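Local coordinates for MAR1 Ribonuclease (Caenorhabditis elegans, PDB 2B34), which acts as a ribonuclease of the isochorismatase family of hydrolases, at the interface of chains A and B. Numbering follows the deposited sequence. Chains: chain A/B, MAR1 Ribonuclease.

Contact 1: the interface of chains A and B. Residues chain A 190, 193-195; chain B 141-142, 145-146.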
ATOM      1  N   ASP A 190      -1.681  16.355 -14.193  1.00 19.00           N
ATOM      2  CA  ASP A 190      -0.980  15.167 -13.724  1.00 18.66           C
ATOM      3  C   ASP A 190       0.282  15.521 -12.953  1.00 18.14           C
ATOM      4  O   ASP A 190       1.037  16.408 -13.354  1.00 18.28           O
ATOM      5  CB  ASP A 190      -0.607  14.273 -14.911  1.00 18.91           C
ATOM      6  CG  ASP A 190       0.217  13.061 -14.496  1.00 19.33           C
ATOM      7  OD1 ASP A 190      -0.385  12.051 -14.085  1.00 19.56           O
ATOM      8  OD2 ASP A 190       1.463  13.123 -14.577  1.00 19.81           O
ATOM      9  N   LEU A 193       1.728  10.545 -10.213  1.00 16.99           N
ATOM     10  CA  LEU A 193       1.400   9.706  -9.059  1.00 16.88           C
ATOM     11  C   LEU A 193       1.038   8.258  -9.409  1.00 16.64           C
ATOM     12  O   LEU A 193       1.082   7.380  -8.550  1.00 16.57           O
ATOM     13  CB  LEU A 193       0.273  10.345  -8.246  1.00 16.72           C
ATOM     14  CG  LEU A 193       0.627  11.626  -7.484  1.00 17.20           C
ATOM     15  CD1 LEU A 193      -0.634  12.362  -7.061  1.00 15.82           C
ATOM     16  CD2 LEU A 193       1.533  11.335  -6.279  1.00 16.57           C
ATOM     17  N   VAL A 194       0.680   8.016 -10.664  1.00 16.54           N
ATOM     18  CA  VAL A 194       0.240   6.693 -11.096  1.00 16.44           C
ATOM     19  C   VAL A 194       1.386   5.948 -11.783  1.00 16.55           C
ATOM     20  O   VAL A 194       1.984   6.474 -12.724  1.00 16.28           O
ATOM     21  CB  VAL A 194      -0.986   6.778 -12.041  1.00 16.42           C
ATOM     22  CG1 VAL A 194      -1.561   5.385 -12.318  1.00 16.59           C
ATOM     23  CG2 VAL A 194      -2.045   7.669 -11.440  1.00 16.13           C
ATOM     24  N   PRO A 195       1.708   4.729 -11.298  1.00 16.70           N
ATOM     25  CA  PRO A 195       2.768   3.914 -11.898  1.00 16.89           C
ATOM     26  C   PRO A 195       2.505   3.571 -13.364  1.00 17.17           C
ATOM     27  O   PRO A 195       1.404   3.128 -13.711  1.00 17.10           O
ATOM     28  CB  PRO A 195       2.767   2.642 -11.037  1.00 16.69           C
ATOM     29  CG  PRO A 195       2.171   3.074  -9.727  1.00 16.78           C
ATOM     30  CD  PRO A 195       1.116   4.065 -10.121  1.00 16.60           C
TER
ATOM     31  N   HIS B 141      -6.449   8.847 -14.507  1.00 16.04           N
ATOM     32  CA  HIS B 141      -5.707   7.737 -13.899  1.00 16.01           C
ATOM     33  C   HIS B 141      -5.454   7.983 -12.414  1.00 15.53           C
ATOM     34  O   HIS B 141      -5.517   7.060 -11.618  1.00 15.23           O
ATOM     35  CB  HIS B 141      -4.358   7.521 -14.586  1.00 15.87           C
ATOM     36  CG  HIS B 141      -4.459   7.018 -15.989  1.00 16.37           C
ATOM     37  ND1 HIS B 141      -3.813   7.628 -17.045  1.00 16.61           N
ATOM     38  CD2 HIS B 141      -5.114   5.957 -16.511  1.00 15.82           C
ATOM     39  CE1 HIS B 141      -4.071   6.963 -18.157  1.00 15.98           C
ATOM     40  NE2 HIS B 141      -4.864   5.949 -17.861  1.00 16.07           N
ATOM     41  N   THR B 142      -5.143   9.231 -12.066  1.00 15.51           N
ATOM     42  CA  THR B 142      -4.852   9.609 -10.683  1.00 15.38           C
ATOM     43  C   THR B 142      -6.078   9.441  -9.784  1.00 15.28           C
ATOM     44  O   THR B 142      -5.974   8.869  -8.700  1.00 15.39           O
ATOM     45  CB  THR B 142      -4.279  11.045 -10.591  1.00 15.26           C
ATOM     46  OG1 THR B 142      -3.097  11.137 -11.399  1.00 15.20           O
ATOM     47  CG2 THR B 142      -3.926  11.408  -9.149  1.00 15.23           C
ATOM     48  N   HIS B 145      -6.709   5.726  -9.338  1.00 13.85           N
ATOM     49  CA  HIS B 145      -5.664   5.153  -8.494  1.00 13.93           C
ATOM     50  C   HIS B 145      -5.892   5.403  -6.997  1.00 13.93           C
ATOM     51  O   HIS B 145      -5.797   4.476  -6.183  1.00 13.59           O
ATOM     52  CB  HIS B 145      -4.293   5.684  -8.932  1.00 13.92           C
ATOM     53  CG  HIS B 145      -3.135   5.004  -8.272  1.00 14.28           C
ATOM     54  ND1 HIS B 145      -2.428   5.575  -7.236  1.00 15.36           N
ATOM     55  CD2 HIS B 145      -2.550   3.807  -8.510  1.00 14.58           C
ATOM     56  CE1 HIS B 145      -1.459   4.759  -6.864  1.00 14.31           C
ATOM     57  NE2 HIS B 145      -1.513   3.679  -7.621  1.00 15.56           N
ATOM     58  N   PHE B 146      -6.201   6.646  -6.640  1.00 13.97           N
ATOM     59  CA  PHE B 146      -6.388   7.014  -5.233  1.00 13.92           C
ATOM     60  C   PHE B 146      -7.791   6.728  -4.705  1.00 14.28           C
ATOM     61  O   PHE B 146      -7.995   6.631  -3.490  1.00 14.60           O
ATOM     62  CB  PHE B 146      -5.958   8.463  -4.983  1.00 13.89           C
ATOM     63  CG  PHE B 146      -4.465   8.633  -4.925  1.00 13.67           C
ATOM     64  CD1 PHE B 146      -3.781   8.451  -3.728  1.00 13.32           C
ATOM     65  CD2 PHE B 146      -3.739   8.930  -6.078  1.00 13.51           C
ATOM     66  CE1 PHE B 146      -2.390   8.588  -3.670  1.00 13.52           C
ATOM     67  CE2 PHE B 146      -2.349   9.061  -6.032  1.00 12.83           C
ATOM     68  CZ  PHE B 146      -1.677   8.893  -4.824  1.00 13.02           C
TER
HETATM   69  O   HOH W   1      -0.575  12.050 -11.142  1.00 12.15           O
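A:Val194, in the C-terminal tail of one isochorismatase-family subunit, pushes its CG2 methyl into the first turn of helix 141-154 of the other, where it packs against B:His141, B:Thr142 and B:His145. With CG1 anti to the backbone N (chi1 -172°), the valine turns CG2 onto the helix backbone, tightly packed at 3.5 Å from B:Thr142 CA. The same methyl meets CB of B:His145 at 3.9 Å, and CB of B:His141 flanks it too. A short, branched, apolar residue suits this place, since a methyl can settle among backbone atoms without needing a polar partner.

B:His145 reaches across to the tail: with CG anti to the backbone N (chi1 -171°), ring atom NE2 comes within 3.6 Å of CD of A:Pro195, the two side chains crossing at about a right angle. On its own helix, ND1 sits above one face of the B:Phe146 ring, toward the rim. A flat imidazole suits the position because it can meet the proline and the phenylalanine at once. Shortened to an alanine, this position would keep its CB against A:Val194 but would probably lose the ring packing on A:Pro195 CD and leave the B:Phe146 ring freer to shift.

A:Leu193 packs against that phenylalanine at the ring edge, in plane, its CB 3.7 Å from CE2. Its CD1 methyl also lies 4.0 Å from CG2 of B:Thr142. Threonine suits the join because it offers a methyl to the leucine and a hydroxyl to water. That hydroxyl, OG1, is 2.7 Å from a water molecule, which A:Asp190 also meets through its carboxylate OD1 at 2.9 Å. The backbone N-H of A:Leu193 points at the same water nearly straight (167° at H).

Contact 2: the interface of chains A and B. Residues chain A 166-167, 169-172, 177; chain B 87, 113, 117.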
ATOM      1  N   LEU A 166     -16.386  17.066  -5.615  1.00 19.55           N
ATOM      2  CA  LEU A 166     -17.631  16.359  -5.887  1.00 19.74           C
ATOM      3  C   LEU A 166     -18.154  15.619  -4.662  1.00 20.04           C
ATOM      4  O   LEU A 166     -19.362  15.431  -4.521  1.00 20.33           O
ATOM      5  CB  LEU A 166     -17.453  15.398  -7.064  1.00 19.61           C
ATOM      6  CG  LEU A 166     -17.340  16.053  -8.445  1.00 19.45           C
ATOM      7  CD1 LEU A 166     -16.973  15.033  -9.493  1.00 19.70           C
ATOM      8  CD2 LEU A 166     -18.642  16.767  -8.824  1.00 19.45           C
ATOM      9  N   GLY A 167     -17.241  15.193  -3.791  1.00 20.24           N
ATOM     10  CA  GLY A 167     -17.603  14.574  -2.518  1.00 20.55           C
ATOM     11  C   GLY A 167     -18.296  15.553  -1.584  1.00 20.90           C
ATOM     12  O   GLY A 167     -19.203  15.175  -0.843  1.00 20.61           O
ATOM     13  N   VAL A 169     -20.272  18.059  -2.471  1.00 23.25           N
ATOM     14  CA  VAL A 169     -21.635  18.383  -2.931  1.00 23.88           C
ATOM     15  C   VAL A 169     -22.620  17.200  -2.910  1.00 24.39           C
ATOM     16  O   VAL A 169     -23.830  17.397  -2.813  1.00 24.30           O
ATOM     17  CB  VAL A 169     -21.658  19.115  -4.311  1.00 23.83           C
ATOM     18  CG1 VAL A 169     -21.067  20.515  -4.184  1.00 23.78           C
ATOM     19  CG2 VAL A 169     -20.936  18.307  -5.396  1.00 23.84           C
ATOM     20  N   GLY A 170     -22.095  15.980  -3.024  1.00 24.96           N
ATOM     21  CA  GLY A 170     -22.899  14.768  -2.843  1.00 25.66           C
ATOM     22  C   GLY A 170     -23.753  14.348  -4.026  1.00 26.32           C
ATOM     23  O   GLY A 170     -24.112  13.175  -4.143  1.00 26.03           O
ATOM     24  N   GLY A 171     -24.076  15.299  -4.900  1.00 27.01           N
ATOM     25  CA  GLY A 171     -24.911  15.032  -6.068  1.00 28.19           C
ATOM     26  C   GLY A 171     -24.993  16.201  -7.036  1.00 28.99           C
ATOM     27  O   GLY A 171     -24.509  17.294  -6.746  1.00 28.97           O
ATOM     28  N   SER A 172     -25.613  15.959  -8.190  1.00 29.71           N
ATOM     29  CA  SER A 172     -25.740  16.969  -9.239  1.00 30.60           C
ATOM     30  C   SER A 172     -26.888  17.962  -8.988  1.00 31.07           C
ATOM     31  O   SER A 172     -27.012  18.970  -9.696  1.00 31.27           O
ATOM     32  CB  SER A 172     -25.884  16.299 -10.611  1.00 30.64           C
ATOM     33  OG  SER A 172     -26.978  15.400 -10.634  1.00 30.94           O
ATOM     34  N   PHE A 177     -23.718  22.946  -7.384  1.00 31.60           N
ATOM     35  CA  PHE A 177     -23.047  21.937  -8.215  1.00 31.20           C
ATOM     36  C   PHE A 177     -22.501  22.491  -9.534  1.00 31.02           C
ATOM     37  O   PHE A 177     -21.353  22.228  -9.891  1.00 30.73           O
ATOM     38  CB  PHE A 177     -23.962  20.736  -8.486  1.00 31.18           C
ATOM     39  CG  PHE A 177     -23.443  19.810  -9.553  1.00 31.18           C
ATOM     40  CD1 PHE A 177     -22.421  18.908  -9.274  1.00 31.08           C
ATOM     41  CD2 PHE A 177     -23.971  19.850 -10.841  1.00 30.74           C
ATOM     42  CE1 PHE A 177     -21.933  18.056 -10.259  1.00 30.82           C
ATOM     43  CE2 PHE A 177     -23.492  19.003 -11.833  1.00 31.03           C
ATOM     44  CZ  PHE A 177     -22.471  18.101 -11.541  1.00 31.32           C
TER
ATOM     45  N   PHE B  87     -24.729  10.889  -5.963  1.00 27.44           N
ATOM     46  CA  PHE B  87     -23.611  10.081  -6.457  1.00 27.05           C
ATOM     47  C   PHE B  87     -23.635   8.637  -5.942  1.00 26.81           C
ATOM     48  O   PHE B  87     -23.391   7.693  -6.700  1.00 27.07           O
ATOM     49  CB  PHE B  87     -22.264  10.771  -6.189  1.00 26.86           C
ATOM     50  CG  PHE B  87     -22.123  12.111  -6.874  1.00 26.49           C
ATOM     51  CD1 PHE B  87     -22.603  12.304  -8.172  1.00 25.98           C
ATOM     52  CD2 PHE B  87     -21.501  13.173  -6.230  1.00 26.06           C
ATOM     53  CE1 PHE B  87     -22.476  13.535  -8.807  1.00 26.14           C
ATOM     54  CE2 PHE B  87     -21.367  14.411  -6.859  1.00 26.11           C
ATOM     55  CZ  PHE B  87     -21.855  14.593  -8.148  1.00 26.30           C
ATOM     56  N   VAL B 113     -15.899   8.976  -7.359  1.00 19.71           N
ATOM     57  CA  VAL B 113     -17.136   9.723  -7.126  1.00 19.74           C
ATOM     58  C   VAL B 113     -18.269   8.767  -6.756  1.00 19.87           C
ATOM     59  O   VAL B 113     -18.472   8.468  -5.584  1.00 19.98           O
ATOM     60  CB  VAL B 113     -17.529  10.620  -8.351  1.00 19.73           C
ATOM     61  CG1 VAL B 113     -18.773  11.464  -8.053  1.00 19.64           C
ATOM     62  CG2 VAL B 113     -16.379  11.514  -8.762  1.00 19.19           C
ATOM     63  N   GLN B 117     -18.384   6.967  -3.064  1.00 18.66           N
ATOM     64  CA  GLN B 117     -19.458   7.386  -2.167  1.00 18.87           C
ATOM     65  C   GLN B 117     -20.410   6.239  -1.860  1.00 18.78           C
ATOM     66  O   GLN B 117     -20.839   6.073  -0.715  1.00 18.83           O
ATOM     67  CB  GLN B 117     -20.220   8.593  -2.736  1.00 19.11           C
ATOM     68  CG  GLN B 117     -19.371   9.852  -2.906  1.00 20.26           C
ATOM     69  CD  GLN B 117     -18.688  10.286  -1.621  1.00 22.51           C
ATOM     70  OE1 GLN B 117     -19.255  10.173  -0.535  1.00 23.98           O
ATOM     71  NE2 GLN B 117     -17.463  10.791  -1.743  1.00 23.10           N
TER
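This is a subunit-subunit interface between two copies of the ribonuclease, not related by an exact two-fold over the whole interface, in which B:Phe87 plugs into the end of helix 161-169 and the glycine turn after it in chain A; it probably helps to join the subunits of the deposited tetramer. The phenylalanine is held at both its backbone and its ring. Its N-H gives a nearly straight hydrogen bond (175° at H) to the carbonyl O of A:Gly170, 3.0 Å from N to O.

The ring is sandwiched: CA of A:Gly171 stands over the centre of one face, 3.7 Å from the centroid, while CG1 of B:Val113 packs on the opposite face toward the rim. Glycine suits both turn positions, A:Gly170 because its phi is positive (80°) and A:Gly171 because a CA with no side chain can bring a C-H close over the ring's centre. At the edge, in plane, the carbonyl O of A:Leu166 is 3.2 Å from CE2, and its partial charge may suit the electropositive ring rim. Phenylalanine fits here because a flat aromatic ring can use both faces and its edge at once.

The branched end of A:Leu166 divides its contacts, CD2 meeting CZ of B:Phe87 at 3.9 Å and CD1 meeting CG2 of B:Val113 at 3.6 Å. B:Val113 directly precedes B:Cys114, the probable catalytic cysteine of this family, so the contact may help to steady the protein beside its active site.

Contact 1 and contact 2 lie about 21 Å apart, measured between the centres of their C-alpha atoms, and have no residue in common. Chain A supplies its C-terminal tail to contact 1 and the end of helix 161-169 with the following turn to contact 2; chain B supplies helix 141-154 to the former, and the loop at B:Phe87 with helix 111-124 to the latter. Two separated patches, one with a water bridge and one with a direct backbone bond, would probably resist rocking of one subunit on the other better than either alone, and so may help fix their relative orientation.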